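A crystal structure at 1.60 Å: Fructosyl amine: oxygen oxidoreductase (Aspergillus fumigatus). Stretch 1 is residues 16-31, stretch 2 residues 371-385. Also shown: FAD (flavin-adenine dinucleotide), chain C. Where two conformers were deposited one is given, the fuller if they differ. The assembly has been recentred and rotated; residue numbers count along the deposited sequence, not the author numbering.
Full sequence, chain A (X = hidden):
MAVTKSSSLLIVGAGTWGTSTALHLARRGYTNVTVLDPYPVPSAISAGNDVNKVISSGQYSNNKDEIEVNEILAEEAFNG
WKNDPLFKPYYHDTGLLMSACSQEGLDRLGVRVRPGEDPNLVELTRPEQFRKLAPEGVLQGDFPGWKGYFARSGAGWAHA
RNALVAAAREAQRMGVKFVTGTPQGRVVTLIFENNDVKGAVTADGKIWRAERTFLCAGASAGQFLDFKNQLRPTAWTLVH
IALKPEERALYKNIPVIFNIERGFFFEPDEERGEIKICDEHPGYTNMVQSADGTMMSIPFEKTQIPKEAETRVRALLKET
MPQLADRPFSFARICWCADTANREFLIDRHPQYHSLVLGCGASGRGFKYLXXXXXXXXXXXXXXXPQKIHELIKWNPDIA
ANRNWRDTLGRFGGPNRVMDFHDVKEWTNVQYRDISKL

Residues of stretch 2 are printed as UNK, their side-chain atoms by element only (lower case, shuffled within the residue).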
# COMPACT_ATOMS: atom_id res chain seq x y z
N THR A 16 -3.88 1.39 -7.08
CA THR A 16 -3.79 2.68 -6.39
C THR A 16 -3.13 3.76 -7.26
O THR A 16 -3.70 4.84 -7.50
CB THR A 16 -3.01 2.54 -5.08
OG1 THR A 16 -3.47 1.38 -4.36
CG2 THR A 16 -3.20 3.77 -4.23
N TRP A 17 -1.94 3.46 -7.73
CA TRP A 17 -1.15 4.46 -8.44
C TRP A 17 -1.56 4.61 -9.91
O TRP A 17 -1.54 5.72 -10.45
CB TRP A 17 0.34 4.15 -8.27
CG TRP A 17 0.86 4.46 -6.89
CD1 TRP A 17 0.14 4.66 -5.73
CD2 TRP A 17 2.23 4.63 -6.54
NE1 TRP A 17 0.99 4.95 -4.69
CE2 TRP A 17 2.28 4.94 -5.16
CE3 TRP A 17 3.44 4.54 -7.26
CZ2 TRP A 17 3.48 5.17 -4.49
CZ3 TRP A 17 4.64 4.78 -6.58
CH2 TRP A 17 4.65 5.08 -5.22
N GLY A 18 -2.00 3.51 -10.54
CA GLY A 18 -2.55 3.58 -11.90
C GLY A 18 -3.81 4.45 -11.93
O GLY A 18 -3.96 5.29 -12.83
N THR A 19 -4.69 4.25 -10.96
CA THR A 19 -5.91 5.06 -10.88
C THR A 19 -5.57 6.53 -10.60
O THR A 19 -6.15 7.43 -11.24
CB THR A 19 -6.92 4.49 -9.87
OG1 THR A 19 -7.37 3.23 -10.36
CG2 THR A 19 -8.13 5.41 -9.71
N SER A 20 -4.63 6.77 -9.68
CA SER A 20 -4.20 8.15 -9.40
C SER A 20 -3.69 8.82 -10.69
O SER A 20 -4.03 9.99 -11.01
CB SER A 20 -3.09 8.18 -8.35
OG SER A 20 -2.94 9.51 -7.88
N THR A 21 -2.88 8.07 -11.43
CA THR A 21 -2.33 8.56 -12.68
C THR A 21 -3.44 8.86 -13.70
O THR A 21 -3.43 9.92 -14.34
CB THR A 21 -1.28 7.59 -13.25
OG1 THR A 21 -0.24 7.41 -12.28
CG2 THR A 21 -0.65 8.17 -14.51
N ALA A 22 -4.41 7.95 -13.83
CA ALA A 22 -5.54 8.14 -14.74
C ALA A 22 -6.31 9.42 -14.40
O ALA A 22 -6.62 10.23 -15.28
CB ALA A 22 -6.46 6.93 -14.70
N LEU A 23 -6.58 9.60 -13.11
CA LEU A 23 -7.30 10.77 -12.62
C LEU A 23 -6.55 12.05 -12.94
O LEU A 23 -7.15 13.01 -13.46
CB LEU A 23 -7.53 10.65 -11.11
CG LEU A 23 -8.23 11.86 -10.48
CD1 LEU A 23 -9.64 12.04 -11.05
CD2 LEU A 23 -8.25 11.71 -8.94
N HIS A 24 -5.25 12.07 -12.64
CA HIS A 24 -4.47 13.28 -12.87
C HIS A 24 -4.23 13.58 -14.34
O HIS A 24 -4.24 14.75 -14.73
CB HIS A 24 -3.21 13.28 -12.02
CG HIS A 24 -3.51 13.52 -10.58
ND1 HIS A 24 -3.89 14.76 -10.10
CD2 HIS A 24 -3.55 12.68 -9.51
CE1 HIS A 24 -4.11 14.68 -8.80
NE2 HIS A 24 -3.92 13.43 -8.42
N LEU A 25 -4.11 12.55 -15.17
CA LEU A 25 -4.04 12.79 -16.61
C LEU A 25 -5.33 13.48 -17.07
O LEU A 25 -5.27 14.47 -17.82
CB LEU A 25 -3.85 11.49 -17.40
CG LEU A 25 -2.44 10.91 -17.38
CD1 LEU A 25 -2.45 9.47 -17.91
CD2 LEU A 25 -1.41 11.74 -18.18
N ALA A 26 -6.47 12.94 -16.63
CA ALA A 26 -7.78 13.48 -17.00
C ALA A 26 -7.91 14.92 -16.51
O ALA A 26 -8.35 15.80 -17.27
CB ALA A 26 -8.91 12.63 -16.44
N ARG A 27 -7.50 15.18 -15.27
CA ARG A 27 -7.57 16.56 -14.74
C ARG A 27 -6.69 17.53 -15.50
O ARG A 27 -7.00 18.73 -15.59
CB ARG A 27 -7.23 16.61 -13.25
CG ARG A 27 -8.29 15.96 -12.40
CD ARG A 27 -7.87 16.07 -10.93
NE ARG A 27 -8.95 15.67 -10.04
CZ ARG A 27 -8.85 15.68 -8.71
NH1 ARG A 27 -7.72 16.07 -8.13
NH2 ARG A 27 -9.89 15.32 -7.97
N ARG A 28 -5.60 17.02 -16.06
CA ARG A 28 -4.63 17.86 -16.75
C ARG A 28 -4.94 17.98 -18.25
O ARG A 28 -4.16 18.58 -18.99
CB ARG A 28 -3.20 17.41 -16.43
CG ARG A 28 -2.87 17.73 -14.97
CD ARG A 28 -1.68 16.97 -14.42
NE ARG A 28 -0.41 17.35 -15.03
CZ ARG A 28 0.77 17.22 -14.44
NH1 ARG A 28 0.86 16.73 -13.21
NH2 ARG A 28 1.87 17.58 -15.07
N GLY A 29 -6.08 17.45 -18.65
CA GLY A 29 -6.63 17.71 -19.98
C GLY A 29 -6.47 16.60 -21.00
O GLY A 29 -6.95 16.74 -22.13
N TYR A 30 -5.80 15.51 -20.63
CA TYR A 30 -5.61 14.41 -21.58
C TYR A 30 -6.91 13.69 -21.86
O TYR A 30 -7.68 13.42 -20.93
CB TYR A 30 -4.52 13.45 -21.10
CG TYR A 30 -3.15 14.08 -21.09
CD1 TYR A 30 -2.33 14.03 -22.23
CD2 TYR A 30 -2.66 14.73 -19.96
CE1 TYR A 30 -1.06 14.59 -22.23
CE2 TYR A 30 -1.37 15.29 -19.95
CZ TYR A 30 -0.58 15.22 -21.09
OH TYR A 30 0.68 15.80 -21.10
N THR A 31 -7.16 13.36 -23.13
CA THR A 31 -8.49 12.87 -23.52
C THR A 31 -8.48 11.49 -24.20
O THR A 31 -9.53 11.04 -24.65
CB THR A 31 -9.15 13.83 -24.51
OG1 THR A 31 -8.32 13.94 -25.67
CG2 THR A 31 -9.33 15.20 -23.90
N UNK A 371 -4.41 10.45 -3.45
CA UNK A 371 -4.89 11.74 -3.99
C UNK A 371 -3.89 12.51 -4.87
O UNK A 371 -4.33 13.38 -5.63
c UNK A 371 -4.38 10.45 -1.97
c UNK A 371 -5.15 12.56 -2.72
c UNK A 371 -5.36 11.53 -1.64
N UNK A 372 -2.60 12.19 -4.76
CA UNK A 372 -1.54 13.08 -5.24
C UNK A 372 -0.47 12.44 -6.13
O UNK A 372 0.16 13.13 -6.94
c UNK A 372 -0.83 13.71 -4.04
o UNK A 372 -0.38 12.70 -3.14
N UNK A 373 -0.22 11.15 -5.95
CA UNK A 373 0.93 10.52 -6.59
C UNK A 373 0.82 10.58 -8.12
O UNK A 373 1.83 10.67 -8.82
c UNK A 373 0.21 8.07 -6.71
c UNK A 373 3.64 9.43 -5.36
c UNK A 373 2.65 8.65 -6.23
c UNK A 373 1.18 9.07 -6.05
N UNK A 374 -0.40 10.51 -8.65
CA UNK A 374 -0.63 10.65 -10.10
C UNK A 374 -0.00 11.92 -10.68
O UNK A 374 0.49 11.92 -11.81
N UNK A 375 -0.01 13.01 -9.91
CA UNK A 375 0.57 14.26 -10.39
C UNK A 375 2.07 14.11 -10.61
O UNK A 375 2.63 14.65 -11.58
c UNK A 375 0.30 15.41 -9.40
n UNK A 375 -1.51 16.90 -8.83
o UNK A 375 -1.25 16.33 -11.00
c UNK A 375 -0.89 16.25 -9.82
N UNK A 376 2.72 13.38 -9.71
CA UNK A 376 4.16 13.16 -9.79
C UNK A 376 4.50 12.20 -10.95
O UNK A 376 5.48 12.39 -11.65
c UNK A 376 6.21 12.44 -8.37
c UNK A 376 6.56 11.78 -7.03
c UNK A 376 4.69 12.62 -8.47
c UNK A 376 6.96 13.78 -8.57
N UNK A 377 3.65 11.21 -11.17
CA UNK A 377 3.85 10.26 -12.27
C UNK A 377 3.64 10.96 -13.63
O UNK A 377 4.39 10.73 -14.60
c UNK A 377 2.93 9.01 -12.11
c UNK A 377 2.26 7.23 -10.34
c UNK A 377 3.32 8.22 -10.83
c UNK A 377 2.99 8.13 -13.38
N UNK A 378 2.62 11.81 -13.70
CA UNK A 378 2.41 12.64 -14.91
C UNK A 378 3.60 13.60 -15.10
O UNK A 378 4.09 13.78 -16.21
c UNK A 378 -0.08 12.32 -14.92
c UNK A 378 0.91 14.24 -16.18
c UNK A 378 1.05 13.36 -14.92
N UNK A 379 4.06 14.22 -14.01
CA UNK A 379 5.24 15.08 -14.09
C UNK A 379 6.44 14.33 -14.70
O UNK A 379 7.19 14.89 -15.50
c UNK A 379 5.60 15.63 -12.72
o UNK A 379 4.79 17.16 -11.10
o UNK A 379 3.89 17.32 -13.11
c UNK A 379 4.69 16.78 -12.29
N UNK A 380 6.61 13.07 -14.32
CA UNK A 380 7.71 12.28 -14.87
C UNK A 380 7.56 12.14 -16.38
O UNK A 380 8.53 12.32 -17.12
c UNK A 380 7.77 10.91 -14.19
N UNK A 381 6.35 11.84 -16.85
CA UNK A 381 6.12 11.73 -18.29
C UNK A 381 6.47 13.04 -18.98
O UNK A 381 7.14 13.05 -20.01
c UNK A 381 4.67 11.35 -18.62
c UNK A 381 4.46 11.09 -20.11
c UNK A 381 2.13 12.98 -20.07
se UNK A 381 2.63 11.25 -20.78
N UNK A 382 6.04 14.15 -18.38
CA UNK A 382 6.19 15.48 -18.99
C UNK A 382 7.56 16.12 -18.77
O UNK A 382 7.85 17.17 -19.35
c UNK A 382 3.68 15.98 -18.90
c UNK A 382 2.61 16.96 -18.45
o UNK A 382 2.91 17.84 -17.62
c UNK A 382 5.08 16.41 -18.49
o UNK A 382 1.45 16.84 -18.91
N UNK A 383 8.40 15.49 -17.95
CA UNK A 383 9.73 16.02 -17.63
C UNK A 383 9.74 17.20 -16.66
O UNK A 383 10.61 18.07 -16.75
N UNK A 384 8.80 17.21 -15.71
CA UNK A 384 8.60 18.35 -14.80
C UNK A 384 8.91 18.05 -13.32
O UNK A 384 8.59 18.85 -12.42
c UNK A 384 6.85 19.51 -16.26
c UNK A 384 5.37 19.81 -16.37
c UNK A 384 7.17 18.87 -14.93
c UNK A 384 5.05 20.55 -17.65
n UNK A 384 3.56 20.59 -17.82
N UNK A 385 9.52 16.89 -13.04
CA UNK A 385 9.86 16.55 -11.65
C UNK A 385 11.03 17.43 -11.20
O UNK A 385 12.01 17.53 -11.91
c UNK A 385 10.25 15.05 -11.51
c UNK A 385 9.14 14.15 -12.03
c UNK A 385 10.55 14.71 -10.06
PA FAD C . -1.81 -1.99 -6.47
O1A FAD C . -2.79 -1.05 -5.91
O2A FAD C . -1.68 -3.34 -5.85
O5B FAD C . -2.19 -2.08 -8.00
C5B FAD C . -1.55 -2.99 -8.91
C4B FAD C . -2.54 -3.24 -10.05
O4B FAD C . -1.76 -3.96 -11.03
C3B FAD C . -3.64 -4.20 -9.55
O3B FAD C . -4.94 -3.61 -9.66
C2B FAD C . -3.47 -5.40 -10.49
O2B FAD C . -4.75 -5.99 -10.88
C1B FAD C . -2.68 -4.78 -11.68
N9A FAD C . -2.13 -5.89 -12.50
C8A FAD C . -1.57 -7.05 -12.08
N7A FAD C . -1.26 -7.80 -13.16
C5A FAD C . -1.62 -7.11 -14.26
C6A FAD C . -1.56 -7.36 -15.63
N6A FAD C . -1.06 -8.54 -16.08
N1A FAD C . -2.03 -6.43 -16.48
C2A FAD C . -2.53 -5.27 -16.05
N3A FAD C . -2.60 -4.99 -14.74
C4A FAD C . -2.16 -5.90 -13.84
N1 FAD C . -0.22 2.05 2.57
C2 FAD C . -0.56 3.19 3.29
O2 FAD C . -0.32 4.32 2.86
N3 FAD C . -1.18 3.04 4.53
C4 FAD C . -1.45 1.78 5.07
O4 FAD C . -2.01 1.69 6.17
C4X FAD C . -1.09 0.64 4.34
N5 FAD C . -1.33 -0.63 4.85
C5X FAD C . -1.13 -1.74 4.04
C6 FAD C . -1.57 -2.98 4.50
C7 FAD C . -1.43 -4.11 3.70
C7M FAD C . -1.92 -5.45 4.26
C8 FAD C . -0.86 -4.00 2.43
C8M FAD C . -0.77 -5.24 1.51
C9 FAD C . -0.43 -2.75 1.97
C9A FAD C . -0.57 -1.61 2.77
N10 FAD C . -0.14 -0.34 2.35
C10 FAD C . -0.48 0.79 3.09
C1' FAD C . 0.66 -0.19 1.12
C2' FAD C . -0.26 0.18 -0.05
O2' FAD C . -1.47 -0.60 0.01
C3' FAD C . 0.47 -0.07 -1.36
O3' FAD C . 1.80 0.50 -1.28
C4' FAD C . -0.23 0.58 -2.55
O4' FAD C . -1.64 0.33 -2.54
C5' FAD C . 0.36 0.02 -3.85
O5' FAD C . -0.25 0.66 -4.98
P FAD C . 0.13 0.19 -6.47
O1P FAD C . 1.61 0.23 -6.62
O2P FAD C . -0.74 0.98 -7.37
O3P FAD C . -0.34 -1.34 -6.55
O HOH W 1 -0.09 18.59 -17.67

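Position 371 has three side-chain carbons closing a ring onto its own backbone N, so it is Pro371. Its side chain points away from stretch 1, but its carbonyl O accepts a hydrogen bond from His24 NE2 (2.8 Å). Position 372 carries one carbon and then one oxygen, also directed away: Ser372, whose hydroxyl bonds elsewhere in the structure.

At 373, four carbons fork at the first, with one arm two carbons long: Ile373. Its CG2 lies 3.6 Å from the centroid of the five-membered ring of Trp17, over the face opposite FAD O5', a CH-pi contact suited to a methyl group.

Position 374 has no side-chain atoms and is Gly374. An ideal CB would fall 2.1 Å from Ser20 O and 2.6 Å from His24 CD2, so no side chain fits. The bare backbone donates from Gly374 N to Ser20 OG (2.8 Å), and its CA makes a CH···O contact with Ser20 O (3.6 Å).

Position 375 has two carbons, the second bearing one O and one N: Asn375. The amide oxygen, OD1, accepts from Arg28 NH1 (3.1 Å), a role an uncharged carbonyl fills well. Position 376 has four carbons forked at the second, pointing away into buried surroundings: Leu376.

At 377, four carbons again fork at the first, with one longer arm, giving Ile377; its CD1 reaches Thr21 OG1 (3.2 Å) and Trp17 CB (4.2 Å). Position 378 has one carbon carrying two more: Val378. This compact fork sets CG2 against Leu25 CD2 (3.6 Å) and CG1 over a face of the Arg28 guanidinium.

Position 379, two carbons with two oxygens on the second, is Asp379, and OD1 forms a salt bridge with Arg28 NH2 (2.8 Å). A single carbon at 380, out of reach, makes Ala380. The unbranched chain at 381, with selenium before its last carbon, is selenomethionine, Met381; CE packs 3.7 Å from Tyr30 CZ.

Position 382 has three carbons, the third carrying two oxygens, and is Glu382. OE1 forms a salt bridge with Arg28 NH2 (2.8 Å), while OE2 accepts from Tyr30 OH (2.5 Å). Position 383 lacks a side chain: Gly383, whose positive phi suits the Schellman motif ending the helix. At 384, four carbons in a row end in nitrogen: Lys384, with NZ bridging to Glu382 OE1 (2.8 Å). Position 385, one carbon carrying two, is Val385, out of reach.

The helices cross at 71°, and Gly374 permits a CA–CA approach of 3.7 Å to Thr21. Near this point Ser20 and His24 bond to the backbone of stretch 2; apolar contacts lie at Trp17 with Ile373 and Ile377, and at Leu25 with Val378 and Met381, while Arg28 gathers acceptors around its edge.

Stretch 2, residues 371-385: PSIGNLIVDAMEGKV
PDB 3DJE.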